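Local coordinates for protein C2 toxin component I (Clostridium botulinum, PDB 2J3Z) that transfers ADP-ribose, probably to actin inside host cells, as the enzymatic component of the binary C2 toxin, at residues 193-198 and 209-214; 99-104 and 161-166. The protein carries 1 engineered substitution. All blocks are in the same frame, centred on the assembly; numbering follows the deposited sequence.

Contact 1. Residues 193-198 and 209-214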
ATOM      1  N   ILE A 193      -7.785  -4.058  -4.937  1.00 24.67           N
ATOM      2  CA  ILE A 193      -9.139  -4.522  -5.054  1.00 24.61           C
ATOM      3  C   ILE A 193     -10.049  -3.482  -4.393  1.00 24.32           C
ATOM      4  O   ILE A 193      -9.716  -2.917  -3.348  1.00 24.56           O
ATOM      5  CB  ILE A 193      -9.311  -5.965  -4.474  1.00 24.70           C
ATOM      6  CG1 ILE A 193     -10.594  -6.610  -4.988  1.00 25.41           C
ATOM      7  CG2 ILE A 193      -9.234  -6.001  -2.953  1.00 24.71           C
ATOM      8  CD1 ILE A 193     -10.480  -7.098  -6.441  1.00 26.43           C
ATOM      9  N   ILE A 194     -11.178  -3.217  -5.027  1.00 24.19           N
ATOM     10  CA  ILE A 194     -12.236  -2.403  -4.436  1.00 24.19           C
ATOM     11  C   ILE A 194     -13.443  -3.298  -4.157  1.00 24.61           C
ATOM     12  O   ILE A 194     -14.158  -3.695  -5.085  1.00 24.97           O
ATOM     13  CB  ILE A 194     -12.625  -1.289  -5.394  1.00 24.86           C
ATOM     14  CG1 ILE A 194     -11.365  -0.459  -5.726  1.00 25.12           C
ATOM     15  CG2 ILE A 194     -13.796  -0.458  -4.813  1.00 24.93           C
ATOM     16  CD1 ILE A 194     -11.435   0.323  -7.017  1.00 26.86           C
ATOM     17  N   PRO A 195     -13.656  -3.680  -2.890  1.00 24.44           N
ATOM     18  CA  PRO A 195     -14.808  -4.550  -2.669  1.00 25.13           C
ATOM     19  C   PRO A 195     -16.164  -3.862  -2.905  1.00 26.05           C
ATOM     20  O   PRO A 195     -16.430  -2.754  -2.416  1.00 26.00           O
ATOM     21  CB  PRO A 195     -14.620  -5.006  -1.208  1.00 25.70           C
ATOM     22  CG  PRO A 195     -13.111  -4.762  -0.934  1.00 24.69           C
ATOM     23  CD  PRO A 195     -12.888  -3.473  -1.650  1.00 24.12           C
ATOM     24  N   GLU A 196     -17.005  -4.528  -3.680  1.00 26.59           N
ATOM     25  CA  GLU A 196     -18.266  -3.936  -4.092  1.00 27.65           C
ATOM     26  C   GLU A 196     -19.482  -4.553  -3.438  1.00 28.18           C
ATOM     27  O   GLU A 196     -20.489  -3.876  -3.230  1.00 28.69           O
ATOM     28  CB  GLU A 196     -18.393  -3.986  -5.605  1.00 28.24           C
ATOM     29  CG  GLU A 196     -17.455  -3.010  -6.303  1.00 30.01           C
ATOM     30  CD  GLU A 196     -17.425  -3.247  -7.799  1.00 35.25           C
ATOM     31  OE1 GLU A 196     -17.826  -4.361  -8.231  1.00 38.09           O
ATOM     32  OE2 GLU A 196     -16.995  -2.335  -8.546  1.00 37.36           O
ATOM     33  N   SER A 197     -19.387  -5.844  -3.142  1.00 27.93           N
ATOM     34  CA  SER A 197     -20.376  -6.540  -2.336  1.00 28.63           C
ATOM     35  C   SER A 197     -19.701  -7.637  -1.505  1.00 28.46           C
ATOM     36  O   SER A 197     -18.589  -8.098  -1.798  1.00 27.13           O
ATOM     37  CB  SER A 197     -21.517  -7.112  -3.193  1.00 29.53           C
ATOM     38  OG  SER A 197     -21.045  -8.085  -4.104  1.00 29.57           O
ATOM     39  N   ALA A 198     -20.390  -8.026  -0.443  1.00 28.88           N
ATOM     40  CA  ALA A 198     -19.945  -9.103   0.411  1.00 28.77           C
ATOM     41  C   ALA A 198     -21.182  -9.763   0.995  1.00 29.91           C
ATOM     42  O   ALA A 198     -21.995  -9.118   1.647  1.00 30.10           O
ATOM     43  CB  ALA A 198     -19.021  -8.584   1.503  1.00 28.02           C
ATOM     44  N   ILE A 209     -17.005 -15.282   3.518  1.00 30.03           N
ATOM     45  CA  ILE A 209     -17.477 -14.011   2.971  1.00 28.64           C
ATOM     46  C   ILE A 209     -17.032 -13.979   1.501  1.00 27.30           C
ATOM     47  O   ILE A 209     -15.830 -13.921   1.197  1.00 25.37           O
ATOM     48  CB  ILE A 209     -16.956 -12.783   3.771  1.00 28.15           C
ATOM     49  CG1 ILE A 209     -17.502 -12.845   5.199  1.00 30.09           C
ATOM     50  CG2 ILE A 209     -17.385 -11.477   3.083  1.00 26.85           C
ATOM     51  CD1 ILE A 209     -16.952 -11.805   6.131  1.00 28.90           C
ATOM     52  N   LEU A 210     -18.013 -14.064   0.607  1.00 27.38           N
ATOM     53  CA  LEU A 210     -17.754 -13.953  -0.824  1.00 26.91           C
ATOM     54  C   LEU A 210     -17.769 -12.481  -1.173  1.00 26.17           C
ATOM     55  O   LEU A 210     -18.774 -11.798  -1.007  1.00 26.41           O
ATOM     56  CB  LEU A 210     -18.789 -14.728  -1.655  1.00 27.93           C
ATOM     57  CG  LEU A 210     -18.770 -14.620  -3.194  1.00 27.26           C
ATOM     58  CD1 LEU A 210     -17.465 -15.192  -3.779  1.00 27.80           C
ATOM     59  CD2 LEU A 210     -19.992 -15.315  -3.784  1.00 27.92           C
ATOM     60  N   ILE A 211     -16.631 -11.996  -1.630  1.00 25.84           N
ATOM     61  CA  ILE A 211     -16.518 -10.615  -2.037  1.00 25.67           C
ATOM     62  C   ILE A 211     -16.386 -10.536  -3.563  1.00 25.97           C
ATOM     63  O   ILE A 211     -15.634 -11.281  -4.175  1.00 25.08           O
ATOM     64  CB  ILE A 211     -15.348  -9.939  -1.318  1.00 25.04           C
ATOM     65  CG1 ILE A 211     -15.524 -10.081   0.197  1.00 25.87           C
ATOM     66  CG2 ILE A 211     -15.234  -8.479  -1.717  1.00 23.55           C
ATOM     67  CD1 ILE A 211     -14.285  -9.719   0.976  1.00 25.97           C
ATOM     68  N   GLU A 212     -17.182  -9.666  -4.178  1.00 27.34           N
ATOM     69  CA  GLU A 212     -17.016  -9.350  -5.592  1.00 28.00           C
ATOM     70  C   GLU A 212     -16.360  -7.970  -5.608  1.00 27.53           C
ATOM     71  O   GLU A 212     -16.901  -6.999  -5.019  1.00 26.86           O
ATOM     72  CB  GLU A 212     -18.360  -9.323  -6.331  1.00 29.61           C
ATOM     73  CG  GLU A 212     -19.262 -10.548  -6.105  1.00 33.16           C
ATOM     74  CD  GLU A 212     -19.107 -11.671  -7.142  1.00 36.14           C
ATOM     75  OE1 GLU A 212     -19.777 -12.725  -6.988  1.00 39.06           O
ATOM     76  OE2 GLU A 212     -18.340 -11.515  -8.114  1.00 37.29           O
ATOM     77  N   GLY A 213     -15.185  -7.911  -6.243  1.00 26.82           N
ATOM     78  CA  GLY A 213     -14.385  -6.691  -6.328  1.00 27.07           C
ATOM     79  C   GLY A 213     -13.914  -6.339  -7.735  1.00 27.14           C
ATOM     80  O   GLY A 213     -13.828  -7.208  -8.614  1.00 26.86           O
ATOM     81  N   SER A 214     -13.629  -5.052  -7.952  1.00 27.25           N
ATOM     82  CA  SER A 214     -12.938  -4.610  -9.165  1.00 27.30           C
ATOM     83  C   SER A 214     -11.444  -4.553  -8.898  1.00 26.11           C
ATOM     84  O   SER A 214     -10.985  -4.127  -7.830  1.00 25.50           O
ATOM     85  CB  SER A 214     -13.419  -3.238  -9.610  1.00 27.89           C
ATOM     86  OG  SER A 214     -14.838  -3.222  -9.642  1.00 31.94           O
TER
HETATM   87  O   HOH W   1     -20.957 -10.673  -2.772  1.00 26.42           O
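Glu196 and Ser197 both turn their backbone N-H groups to a single acceptor, Glu212 O. Glu196 N binds Glu212 O at 2.8 Å, whereas Ser197 N adds a weak bond to the same oxygen. Glu212 N returns a bond to Ser197 O, closing the bulge, and toward the N-terminal end of 193-198 Ile194 exchanges two bonds with Ser214.

Among side chains the polar contact is short. With CG beside its own backbone N (chi1 -72°) and the chain extended beyond it, Glu196 brings OE2 to within 2.6 Å of Ser214 OG, which donates from above the carboxylate plane. A water links Ser197 OG to Leu210 O.

The pattern defines a classic beta bulge in the hairpin of strands 192-203 and 206-216, which lies toward one edge of the mixed sheet in the N-terminal ADP-ribosyltransferase-like part of the protein.

Apolar contacts occupy the face carrying Pro195, Ala198 and Ile211. Ile211 CG2 lies 3.6 Å from Pro195 CB. Ala198 CB meets Ile209 CG2 at 3.7 Å. Helix 126-136 packs on this face, touching Pro195 and Ile211 through Ile136.

A carbon-oxygen packing contact stands apart: with CG1 anti to the backbone N (chi1 -162°), Ile193 runs CD1 past Gly213, which has no side chain, to 3.3 Å from Ser214 O.

Contact 2. Residues 99-104 and 161-166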
ATOM      1  N   ILE A  99     -11.172 -14.578 -15.142  1.00 26.89           N
ATOM      2  CA  ILE A  99     -11.990 -14.533 -13.935  1.00 26.86           C
ATOM      3  C   ILE A  99     -11.512 -15.558 -12.918  1.00 27.31           C
ATOM      4  O   ILE A  99     -11.205 -16.702 -13.281  1.00 27.70           O
ATOM      5  CB  ILE A  99     -13.496 -14.717 -14.265  1.00 28.03           C
ATOM      6  CG1 ILE A  99     -13.988 -13.504 -15.082  1.00 28.09           C
ATOM      7  CG2 ILE A  99     -14.328 -14.919 -12.989  1.00 26.87           C
ATOM      8  CD1 ILE A  99     -15.376 -13.709 -15.652  1.00 32.73           C
ATOM      9  N   GLY A 100     -11.427 -15.127 -11.653  1.00 26.67           N
ATOM     10  CA  GLY A 100     -11.024 -15.997 -10.556  1.00 26.68           C
ATOM     11  C   GLY A 100     -10.904 -15.319  -9.197  1.00 26.11           C
ATOM     12  O   GLY A 100     -11.540 -14.298  -8.932  1.00 25.67           O
ATOM     13  N   TYR A 101     -10.064 -15.881  -8.347  1.00 26.28           N
ATOM     14  CA  TYR A 101      -9.953 -15.430  -6.966  1.00 26.63           C
ATOM     15  C   TYR A 101      -8.543 -14.889  -6.635  1.00 26.38           C
ATOM     16  O   TYR A 101      -7.537 -15.625  -6.727  1.00 26.38           O
ATOM     17  CB  TYR A 101     -10.333 -16.580  -6.009  1.00 27.24           C
ATOM     18  CG  TYR A 101     -11.584 -17.368  -6.371  1.00 27.87           C
ATOM     19  CD1 TYR A 101     -12.849 -16.763  -6.358  1.00 27.91           C
ATOM     20  CD2 TYR A 101     -11.512 -18.729  -6.704  1.00 29.19           C
ATOM     21  CE1 TYR A 101     -14.011 -17.484  -6.675  1.00 27.77           C
ATOM     22  CE2 TYR A 101     -12.682 -19.462  -7.039  1.00 29.82           C
ATOM     23  CZ  TYR A 101     -13.923 -18.822  -7.010  1.00 29.77           C
ATOM     24  OH  TYR A 101     -15.080 -19.513  -7.302  1.00 30.84           O
ATOM     25  N   VAL A 102      -8.474 -13.607  -6.273  1.00 26.07           N
ATOM     26  CA  VAL A 102      -7.210 -13.001  -5.808  1.00 26.00           C
ATOM     27  C   VAL A 102      -6.953 -13.351  -4.347  1.00 26.32           C
ATOM     28  O   VAL A 102      -7.891 -13.395  -3.534  1.00 27.05           O
ATOM     29  CB  VAL A 102      -7.137 -11.453  -6.031  1.00 25.40           C
ATOM     30  CG1 VAL A 102      -6.886 -11.160  -7.474  1.00 25.39           C
ATOM     31  CG2 VAL A 102      -8.438 -10.737  -5.569  1.00 25.90           C
ATOM     32  N   ASN A 103      -5.685 -13.595  -4.028  1.00 26.30           N
ATOM     33  CA  ASN A 103      -5.271 -14.056  -2.711  1.00 27.05           C
ATOM     34  C   ASN A 103      -5.080 -12.947  -1.669  1.00 27.09           C
ATOM     35  O   ASN A 103      -3.986 -12.793  -1.120  1.00 26.91           O
ATOM     36  CB  ASN A 103      -3.984 -14.908  -2.815  1.00 27.42           C
ATOM     37  CG  ASN A 103      -2.776 -14.102  -3.337  1.00 26.17           C
ATOM     38  OD1 ASN A 103      -2.939 -13.141  -4.080  1.00 23.61           O
ATOM     39  ND2 ASN A 103      -1.560 -14.511  -2.944  1.00 25.60           N
ATOM     40  N   PHE A 104      -6.140 -12.182  -1.404  1.00 27.12           N
ATOM     41  CA  PHE A 104      -6.160 -11.239  -0.293  1.00 27.62           C
ATOM     42  C   PHE A 104      -6.607 -11.967   0.960  1.00 28.64           C
ATOM     43  O   PHE A 104      -7.593 -12.735   0.926  1.00 29.57           O
ATOM     44  CB  PHE A 104      -7.166 -10.112  -0.542  1.00 27.79           C
ATOM     45  CG  PHE A 104      -6.654  -8.994  -1.385  1.00 27.63           C
ATOM     46  CD1 PHE A 104      -6.638  -9.100  -2.779  1.00 27.99           C
ATOM     47  CD2 PHE A 104      -6.223  -7.805  -0.786  1.00 27.58           C
ATOM     48  CE1 PHE A 104      -6.180  -8.020  -3.568  1.00 28.53           C
ATOM     49  CE2 PHE A 104      -5.761  -6.722  -1.565  1.00 27.63           C
ATOM     50  CZ  PHE A 104      -5.748  -6.827  -2.951  1.00 27.47           C
ATOM     51  N   PRO A 161     -11.076 -17.162   5.469  1.00 31.42           N
ATOM     52  CA  PRO A 161     -12.551 -16.981   5.625  1.00 31.55           C
ATOM     53  C   PRO A 161     -13.185 -16.016   4.613  1.00 30.18           C
ATOM     54  O   PRO A 161     -14.347 -15.586   4.742  1.00 29.94           O
ATOM     55  CB  PRO A 161     -12.685 -16.425   7.050  1.00 31.61           C
ATOM     56  CG  PRO A 161     -11.406 -15.726   7.318  1.00 31.48           C
ATOM     57  CD  PRO A 161     -10.326 -16.309   6.416  1.00 31.07           C
ATOM     58  N   VAL A 162     -12.411 -15.702   3.592  1.00 28.96           N
ATOM     59  CA  VAL A 162     -12.761 -14.670   2.664  1.00 28.18           C
ATOM     60  C   VAL A 162     -12.460 -15.213   1.288  1.00 27.93           C
ATOM     61  O   VAL A 162     -11.427 -15.884   1.098  1.00 28.24           O
ATOM     62  CB  VAL A 162     -11.958 -13.374   3.057  1.00 27.84           C
ATOM     63  CG1 VAL A 162     -10.992 -12.911   1.989  1.00 26.22           C
ATOM     64  CG2 VAL A 162     -12.909 -12.253   3.586  1.00 27.67           C
ATOM     65  N   ILE A 163     -13.380 -14.977   0.346  1.00 27.43           N
ATOM     66  CA  ILE A 163     -13.173 -15.326  -1.065  1.00 26.73           C
ATOM     67  C   ILE A 163     -13.370 -14.080  -1.887  1.00 26.01           C
ATOM     68  O   ILE A 163     -14.477 -13.515  -1.917  1.00 25.64           O
ATOM     69  CB  ILE A 163     -14.138 -16.434  -1.600  1.00 27.41           C
ATOM     70  CG1 ILE A 163     -13.952 -17.759  -0.871  1.00 28.07           C
ATOM     71  CG2 ILE A 163     -13.941 -16.666  -3.103  1.00 26.41           C
ATOM     72  CD1 ILE A 163     -15.147 -18.666  -1.052  1.00 27.94           C
ATOM     73  N   VAL A 164     -12.294 -13.665  -2.553  1.00 25.46           N
ATOM     74  CA  VAL A 164     -12.320 -12.421  -3.299  1.00 25.29           C
ATOM     75  C   VAL A 164     -12.295 -12.694  -4.791  1.00 25.68           C
ATOM     76  O   VAL A 164     -11.228 -13.001  -5.357  1.00 25.83           O
ATOM     77  CB  VAL A 164     -11.165 -11.454  -2.903  1.00 24.29           C
ATOM     78  CG1 VAL A 164     -11.467 -10.058  -3.423  1.00 23.46           C
ATOM     79  CG2 VAL A 164     -10.997 -11.411  -1.402  1.00 24.18           C
ATOM     80  N   LYS A 165     -13.469 -12.552  -5.407  1.00 25.84           N
ATOM     81  CA  LYS A 165     -13.647 -12.812  -6.826  1.00 26.77           C
ATOM     82  C   LYS A 165     -13.596 -11.536  -7.658  1.00 26.67           C
ATOM     83  O   LYS A 165     -14.263 -10.524  -7.340  1.00 27.01           O
ATOM     84  CB  LYS A 165     -14.959 -13.526  -7.061  1.00 27.56           C
ATOM     85  CG  LYS A 165     -15.117 -14.118  -8.454  1.00 28.94           C
ATOM     86  CD  LYS A 165     -16.578 -14.561  -8.607  1.00 29.74           C
ATOM     87  CE  LYS A 165     -16.828 -15.263  -9.919  1.00 31.29           C
ATOM     88  NZ  LYS A 165     -18.058 -16.106  -9.780  1.00 35.61           N
ATOM     89  N   THR A 166     -12.808 -11.592  -8.723  1.00 26.52           N
ATOM     90  CA  THR A 166     -12.568 -10.434  -9.572  1.00 26.48           C
ATOM     91  C   THR A 166     -12.301 -10.822 -11.031  1.00 27.45           C
ATOM     92  O   THR A 166     -12.253 -12.026 -11.382  1.00 27.67           O
ATOM     93  CB  THR A 166     -11.412  -9.541  -9.000  1.00 25.88           C
ATOM     94  OG1 THR A 166     -11.395  -8.280  -9.667  1.00 24.51           O
ATOM     95  CG2 THR A 166     -10.044 -10.209  -9.143  1.00 25.89           C
TER
HETATM   96  O   HOH W   2      -9.598 -15.220  -2.620  1.00 26.46           O
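Gly100 and Thr166 exchange two backbone hydrogen bonds and anchor an antiparallel pairing of strands 98-102 and 162-168, neighbours within the mixed sheet of the ADP-ribosyltransferase-like region. Both bonds are nearly straight, the one from Thr166 N to Gly100 O being 3.0 Å long. One face of the pair is closely packed and the other partly open.

The tight face carries Val102, Val164 and Thr166. Val102 points CG1 at Thr166 CG2, 3.7 Å away, the two side chains meeting at about a right angle, while its CG2 rests against Val164 CG1. Because OG1 of Thr166 stands anti to the backbone N (chi1 -167°), it is the methyl that turns to the valine; OG1 is hydrogen-bonded to Gly213 O. Phe104 CB approaches Val164 CG2 from the loop beyond the strand, and Ile193 of the neighbouring hairpin (strands 192-203 and 206-216) touches Phe104, Val164 and Thr166.

On the other face both Tyr101 and Lys165 are partly exposed. Ile163 lies side by side with Tyr101, its CG2 coming obliquely to 3.4 Å from CD1 of the ring, and Lys165 CB sits at the ring edge. The extended lysine chain runs on until CE passes Ile99 CG2 at 4.0 Å, whereas the tyrosine hydroxyl is hydrogen-bonded to Asp153.

Toward Asn103, the centre of an inverse gamma turn, the strands part. Val102 N still donates to Val164 O, but its N-H...O angle is only 137°. In the return direction a water intervenes, donating to Val102 O (2.7 Å) and accepting from Val164 N.

Read from the N terminus, the chain first meets contact 2, where strand 162-168 returns to strand 98-102 and closes a long loop containing helix 126-136 and strands 141-142 and 147-150. Contact 1 opens only afterwards and closes the beta hairpin of strands 192-203 and 206-216. The two loops therefore follow in series, neither nested nor crossed. In space they become adjacent because strand 206-216 lies parallel to strand 162-168: Ile211 N probably bonds to Ile163 O at 2.7 Å, and Ile211 O to Lys165 N at 2.8 Å. Four consecutive strands of the sheet, 192-203, 206-216, 162-168 and 98-102, are thus joined.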